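Local coordinates for protein calmodulin, putative (Entamoeba histolytica, PDB 4OCI) that binds calcium as a calmodulin-like EF-hand protein and takes part in initiating phagocytosis of human erythrocytes by the amoeba, at residues Glu27-Met39 and Phe62-Lys76. Numbering follows the deposited sequence.
Sequences EFESLVRVLGVVM and FTSCFSQLKTKSFNK. With NA (sodium ion), chain C.
With CG of both Phe28 (chi1 177°) and Phe62 (chi1 172°) anti to the backbone nitrogen, the two rings swing into the gap between their helices. Phe62 CD1 lies in the plane of the Phe28 ring at its edge, and Phe28 CE1 sits 3.7 Å from that atom. The Phe28 tip continues to Leu69, CZ to CD1 being 3.6 Å, and Leu69 CD1 also touches Val32 CG2. Leu31 crosses Phe62 at about a right angle, its CD2 against CZ and CE1. Leu35 CD1 does double duty: it meets Phe62 in plane at the ring edge and forms a CH-pi contact with Phe66, 4.0 Å from the ring centroid. The opposite face of Phe66 carries Lys70 CG.

Helices 25-34 and 59-71, whose short segments cross at -50° with axes 11.4 Å apart, form part of the hydrophobic core of the N-terminal lobe. The first helix is the exiting helix of the calcium-binding EF-hand, in which Glu27 takes hydrogen bonds from backbone nitrogens of Gly17 and Thr24. Helix 41-50 adds Ile44 against Phe28 and Met39. At the start of 62-76, Thr63 OG1 and Ser64 OG bind a sodium ion together with Glu60 O.

Beyond the helices the two segments still meet. Gly36, with positive phi, forms a Schellman motif after the first helix, and Val38 N then donates to Phe74 O at 3.0 Å. Ser73 OG, placed between its own backbone nitrogen and carbonyl carbon, turns back to donate to Leu69 O. Selenomethionine Met39 lays SE 3.7 Å from Leu69 CD2, while its carbonyl oxygen accepts from Arg33 NH2, whose NE is salt-bridged to Glu29.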
loop_
_atom_site.group_PDB
_atom_site.type_symbol
_atom_site.label_atom_id
_atom_site.label_comp_id
_atom_site.label_asym_id
_atom_site.label_seq_id
_atom_site.Cartn_x
_atom_site.Cartn_y
_atom_site.Cartn_z
ATOM N N GLU A 27 6.405 2.327 8.874
ATOM C CA GLU A 27 7.009 1.559 9.966
ATOM C C GLU A 27 6.630 0.096 9.922
ATOM O O GLU A 27 7.484 -0.758 10.184
ATOM C CB GLU A 27 6.635 2.121 11.348
ATOM C CG GLU A 27 7.277 3.536 11.569
ATOM C CD GLU A 27 6.636 4.346 12.713
ATOM O OE1 GLU A 27 5.547 3.926 13.215
ATOM O OE2 GLU A 27 7.221 5.435 13.105
ATOM N N PHE A 28 5.385 -0.204 9.607
ATOM C CA PHE A 28 4.947 -1.591 9.419
ATOM C C PHE A 28 5.683 -2.291 8.297
ATOM O O PHE A 28 6.185 -3.409 8.476
ATOM C CB PHE A 28 3.469 -1.639 9.158
ATOM C CG PHE A 28 2.926 -3.032 8.871
ATOM C CD1 PHE A 28 2.957 -4.007 9.837
ATOM C CD2 PHE A 28 2.360 -3.352 7.628
ATOM C CE1 PHE A 28 2.405 -5.318 9.596
ATOM C CE2 PHE A 28 1.837 -4.648 7.400
ATOM C CZ PHE A 28 1.868 -5.608 8.360
ATOM N N GLU A 29 5.782 -1.608 7.146
ATOM C CA GLU A 29 6.455 -2.207 5.996
ATOM C C GLU A 29 7.952 -2.433 6.313
ATOM O O GLU A 29 8.541 -3.499 6.019
ATOM C CB GLU A 29 6.328 -1.312 4.727
ATOM C CG GLU A 29 6.957 -2.071 3.539
ATOM C CD GLU A 29 7.301 -1.210 2.274
ATOM O OE1 GLU A 29 6.912 0.020 2.199
ATOM O OE2 GLU A 29 7.984 -1.812 1.367
ATOM N N SER A 30 8.559 -1.460 6.948
ATOM C CA SER A 30 9.929 -1.525 7.242
ATOM C C SER A 30 10.231 -2.682 8.308
ATOM O O SER A 30 11.184 -3.486 8.168
ATOM C CB SER A 30 10.386 -0.079 7.552
ATOM O OG SER A 30 11.401 -0.103 8.499
ATOM N N LEU A 31 9.342 -2.892 9.254
ATOM C CA LEU A 31 9.562 -3.878 10.288
ATOM C C LEU A 31 9.392 -5.247 9.750
ATOM O O LEU A 31 10.232 -6.131 10.039
ATOM C CB LEU A 31 8.595 -3.658 11.459
ATOM C CG LEU A 31 8.623 -4.616 12.674
ATOM C CD1 LEU A 31 10.085 -4.759 13.184
ATOM C CD2 LEU A 31 7.714 -4.199 13.810
ATOM N N VAL A 32 8.351 -5.443 8.949
ATOM C CA VAL A 32 8.050 -6.740 8.312
ATOM C C VAL A 32 9.194 -7.108 7.369
ATOM O O VAL A 32 9.660 -8.275 7.370
ATOM C CB VAL A 32 6.636 -6.625 7.622
ATOM C CG1 VAL A 32 6.604 -7.164 6.257
ATOM C CG2 VAL A 32 5.461 -7.096 8.608
ATOM N N ARG A 33 9.726 -6.130 6.620
ATOM C CA ARG A 33 10.912 -6.424 5.799
ATOM C C ARG A 33 12.177 -6.739 6.612
ATOM O O ARG A 33 12.908 -7.698 6.251
ATOM C CB ARG A 33 11.176 -5.371 4.754
ATOM C CG ARG A 33 10.091 -5.416 3.641
ATOM C CD ARG A 33 10.512 -4.438 2.585
ATOM N NE ARG A 33 9.540 -4.297 1.508
ATOM C CZ ARG A 33 9.243 -5.228 0.623
ATOM N NH1 ARG A 33 9.800 -6.479 0.691
ATOM N NH2 ARG A 33 8.346 -4.909 -0.334
ATOM N N VAL A 34 12.486 -5.914 7.602
ATOM C CA VAL A 34 13.532 -6.263 8.563
ATOM C C VAL A 34 13.434 -7.710 9.128
ATOM O O VAL A 34 14.448 -8.379 9.259
ATOM C CB VAL A 34 13.614 -5.249 9.711
ATOM C CG1 VAL A 34 14.333 -5.878 10.942
ATOM C CG2 VAL A 34 14.370 -4.061 9.236
ATOM N N LEU A 35 12.218 -8.173 9.461
ATOM C CA LEU A 35 11.946 -9.503 9.974
ATOM C C LEU A 35 12.001 -10.606 8.934
ATOM O O LEU A 35 11.925 -11.765 9.288
ATOM C CB LEU A 35 10.583 -9.512 10.707
ATOM C CG LEU A 35 10.529 -8.594 11.907
ATOM C CD1 LEU A 35 9.119 -8.497 12.524
ATOM C CD2 LEU A 35 11.574 -8.993 12.948
ATOM N N GLY A 36 12.134 -10.280 7.653
ATOM C CA GLY A 36 12.483 -11.271 6.668
ATOM C C GLY A 36 11.441 -11.520 5.575
ATOM O O GLY A 36 11.722 -12.268 4.617
ATOM N N VAL A 37 10.289 -10.869 5.668
ATOM C CA VAL A 37 9.215 -11.048 4.681
ATOM C C VAL A 37 9.639 -10.522 3.307
ATOM O O VAL A 37 10.220 -9.435 3.207
ATOM C CB VAL A 37 7.869 -10.419 5.182
ATOM C CG1 VAL A 37 6.847 -10.373 4.097
ATOM C CG2 VAL A 37 7.324 -11.239 6.394
ATOM N N VAL A 38 9.437 -11.358 2.290
ATOM C CA VAL A 38 9.723 -11.056 0.894
ATOM C C VAL A 38 8.414 -11.033 0.151
ATOM O O VAL A 38 7.797 -12.068 -0.078
ATOM C CB VAL A 38 10.659 -12.103 0.215
ATOM C CG1 VAL A 38 10.621 -11.908 -1.290
ATOM C CG2 VAL A 38 12.086 -11.913 0.660
HETATM N N MSE A 39 7.970 -9.832 -0.213
HETATM C CA MSE A 39 6.717 -9.673 -0.940
HETATM C C MSE A 39 6.479 -8.217 -1.396
HETATM O O MSE A 39 7.191 -7.339 -0.973
HETATM C CB MSE A 39 5.532 -10.186 -0.069
HETATM C CG MSE A 39 5.042 -9.231 0.934
HETATM SE SE MSE A 39 3.560 -9.921 2.082
HETATM C CE MSE A 39 2.295 -10.867 0.908
ATOM N N PHE A 62 -0.561 -6.324 14.762
ATOM C CA PHE A 62 0.764 -6.617 14.172
ATOM C C PHE A 62 1.182 -8.067 14.260
ATOM O O PHE A 62 1.594 -8.659 13.261
ATOM C CB PHE A 62 1.884 -5.749 14.813
ATOM C CG PHE A 62 3.259 -6.176 14.351
ATOM C CD1 PHE A 62 3.699 -5.854 13.062
ATOM C CD2 PHE A 62 4.044 -7.000 15.146
ATOM C CE1 PHE A 62 4.931 -6.309 12.583
ATOM C CE2 PHE A 62 5.293 -7.450 14.689
ATOM C CZ PHE A 62 5.705 -7.119 13.403
ATOM N N THR A 63 1.113 -8.669 15.448
ATOM C CA THR A 63 1.474 -10.077 15.561
ATOM C C THR A 63 0.543 -10.998 14.764
ATOM O O THR A 63 1.033 -11.929 14.131
ATOM C CB THR A 63 1.524 -10.615 16.998
ATOM O OG1 THR A 63 0.215 -10.524 17.592
ATOM C CG2 THR A 63 2.464 -9.852 17.820
ATOM N N SER A 64 -0.757 -10.725 14.751
ATOM C CA SER A 64 -1.664 -11.463 13.824
ATOM C C SER A 64 -1.293 -11.309 12.375
ATOM O O SER A 64 -1.138 -12.319 11.696
ATOM C CB SER A 64 -3.099 -11.033 14.030
ATOM O OG SER A 64 -3.391 -11.266 15.415
ATOM N N CYS A 65 -1.073 -10.075 11.917
ATOM C CA CYS A 65 -0.680 -9.787 10.501
ATOM C C CYS A 65 0.649 -10.402 10.146
ATOM O O CYS A 65 0.780 -10.999 9.096
ATOM C CB CYS A 65 -0.644 -8.295 10.196
ATOM S SG CYS A 65 -2.312 -7.727 10.219
ATOM N N PHE A 66 1.611 -10.282 11.043
ATOM C CA PHE A 66 2.933 -10.772 10.802
ATOM C C PHE A 66 2.906 -12.314 10.649
ATOM O O PHE A 66 3.540 -12.842 9.716
ATOM C CB PHE A 66 3.943 -10.267 11.869
ATOM C CG PHE A 66 5.299 -10.815 11.692
ATOM C CD1 PHE A 66 6.023 -10.511 10.533
ATOM C CD2 PHE A 66 5.853 -11.689 12.649
ATOM C CE1 PHE A 66 7.253 -11.068 10.340
ATOM C CE2 PHE A 66 7.108 -12.234 12.473
ATOM C CZ PHE A 66 7.804 -11.962 11.330
ATOM N N SER A 67 2.169 -13.022 11.509
ATOM C CA SER A 67 1.986 -14.469 11.349
ATOM C C SER A 67 1.414 -14.806 10.008
ATOM O O SER A 67 1.830 -15.784 9.402
ATOM C CB SER A 67 1.059 -15.085 12.403
ATOM O OG SER A 67 1.723 -15.006 13.649
ATOM N N GLN A 68 0.474 -14.008 9.541
ATOM C CA GLN A 68 -0.181 -14.300 8.286
ATOM C C GLN A 68 0.677 -13.965 7.082
ATOM O O GLN A 68 0.791 -14.791 6.177
ATOM C CB GLN A 68 -1.547 -13.682 8.234
ATOM C CG GLN A 68 -2.110 -13.431 6.857
ATOM C CD GLN A 68 -3.274 -12.437 6.907
ATOM O OE1 GLN A 68 -3.236 -11.353 6.271
ATOM N NE2 GLN A 68 -4.319 -12.790 7.696
ATOM N N LEU A 69 1.324 -12.791 7.078
ATOM C CA LEU A 69 2.372 -12.512 6.114
ATOM C C LEU A 69 3.395 -13.627 6.022
ATOM O O LEU A 69 3.819 -13.984 4.922
ATOM C CB LEU A 69 3.048 -11.140 6.356
ATOM C CG LEU A 69 2.050 -9.989 6.239
ATOM C CD1 LEU A 69 2.681 -8.584 6.420
ATOM C CD2 LEU A 69 1.195 -10.078 4.963
ATOM N N LYS A 70 3.798 -14.186 7.154
ATOM C CA LYS A 70 4.856 -15.203 7.187
ATOM C C LYS A 70 4.482 -16.467 6.433
ATOM O O LYS A 70 5.357 -17.070 5.768
ATOM C CB LYS A 70 5.317 -15.540 8.589
ATOM C CG LYS A 70 6.472 -14.746 9.021
ATOM C CD LYS A 70 6.995 -15.272 10.328
ATOM C CE LYS A 70 5.868 -15.756 11.239
ATOM N NZ LYS A 70 6.370 -16.069 12.619
ATOM N N THR A 71 3.200 -16.835 6.490
ATOM C CA THR A 71 2.673 -17.973 5.746
ATOM C C THR A 71 2.552 -17.616 4.293
ATOM O O THR A 71 3.020 -18.360 3.432
ATOM C CB THR A 71 1.288 -18.502 6.317
ATOM O OG1 THR A 71 0.206 -17.622 5.957
ATOM C CG2 THR A 71 1.353 -18.640 7.846
ATOM N N LYS A 72 1.942 -16.463 4.020
ATOM C CA LYS A 72 1.733 -15.987 2.634
ATOM C C LYS A 72 3.014 -15.632 1.822
ATOM O O LYS A 72 2.917 -15.060 0.721
ATOM C CB LYS A 72 0.735 -14.812 2.598
ATOM C CG LYS A 72 -0.702 -15.222 2.885
ATOM C CD LYS A 72 -1.710 -14.195 2.361
ATOM C CE LYS A 72 -1.685 -12.883 3.162
ATOM N NZ LYS A 72 -3.088 -12.322 3.350
ATOM N N SER A 73 4.208 -15.919 2.333
ATOM C CA SER A 73 5.403 -15.464 1.601
ATOM C C SER A 73 6.588 -16.310 2.007
ATOM O O SER A 73 6.429 -17.314 2.722
ATOM C CB SER A 73 5.687 -14.020 1.932
ATOM O OG SER A 73 6.038 -13.970 3.298
ATOM N N PHE A 74 7.772 -15.901 1.586
ATOM C CA PHE A 74 8.971 -16.593 2.008
ATOM C C PHE A 74 9.937 -15.559 2.500
ATOM O O PHE A 74 9.644 -14.364 2.403
ATOM C CB PHE A 74 9.606 -17.398 0.857
ATOM C CG PHE A 74 9.709 -16.640 -0.457
ATOM C CD1 PHE A 74 10.851 -15.925 -0.766
ATOM C CD2 PHE A 74 8.677 -16.708 -1.409
ATOM C CE1 PHE A 74 10.956 -15.245 -2.011
ATOM C CE2 PHE A 74 8.768 -16.015 -2.635
ATOM C CZ PHE A 74 9.900 -15.301 -2.930
ATOM N N ASN A 75 11.050 -16.020 3.056
ATOM C CA ASN A 75 12.205 -15.169 3.302
ATOM C C ASN A 75 13.351 -15.527 2.376
ATOM O O ASN A 75 13.327 -16.540 1.673
ATOM C CB ASN A 75 12.694 -15.185 4.787
ATOM C CG ASN A 75 13.195 -16.566 5.234
ATOM O OD1 ASN A 75 14.406 -16.853 5.228
ATOM N ND2 ASN A 75 12.234 -17.455 5.566
ATOM N N LYS A 76 14.349 -14.658 2.397
ATOM C CA LYS A 76 15.438 -14.727 1.483
ATOM C C LYS A 76 16.358 -15.873 1.886
ATOM O O LYS A 76 16.951 -16.463 1.014
ATOM C CB LYS A 76 16.151 -13.377 1.359
ATOM C CG LYS A 76 16.812 -13.205 -0.002
ATOM C CD LYS A 76 16.598 -11.829 -0.608
ATOM C CE LYS A 76 17.725 -10.871 -0.256
ATOM N NZ LYS A 76 18.961 -11.078 -1.058
HETATM NA NA NA C . -2.023 -11.080 17.484
#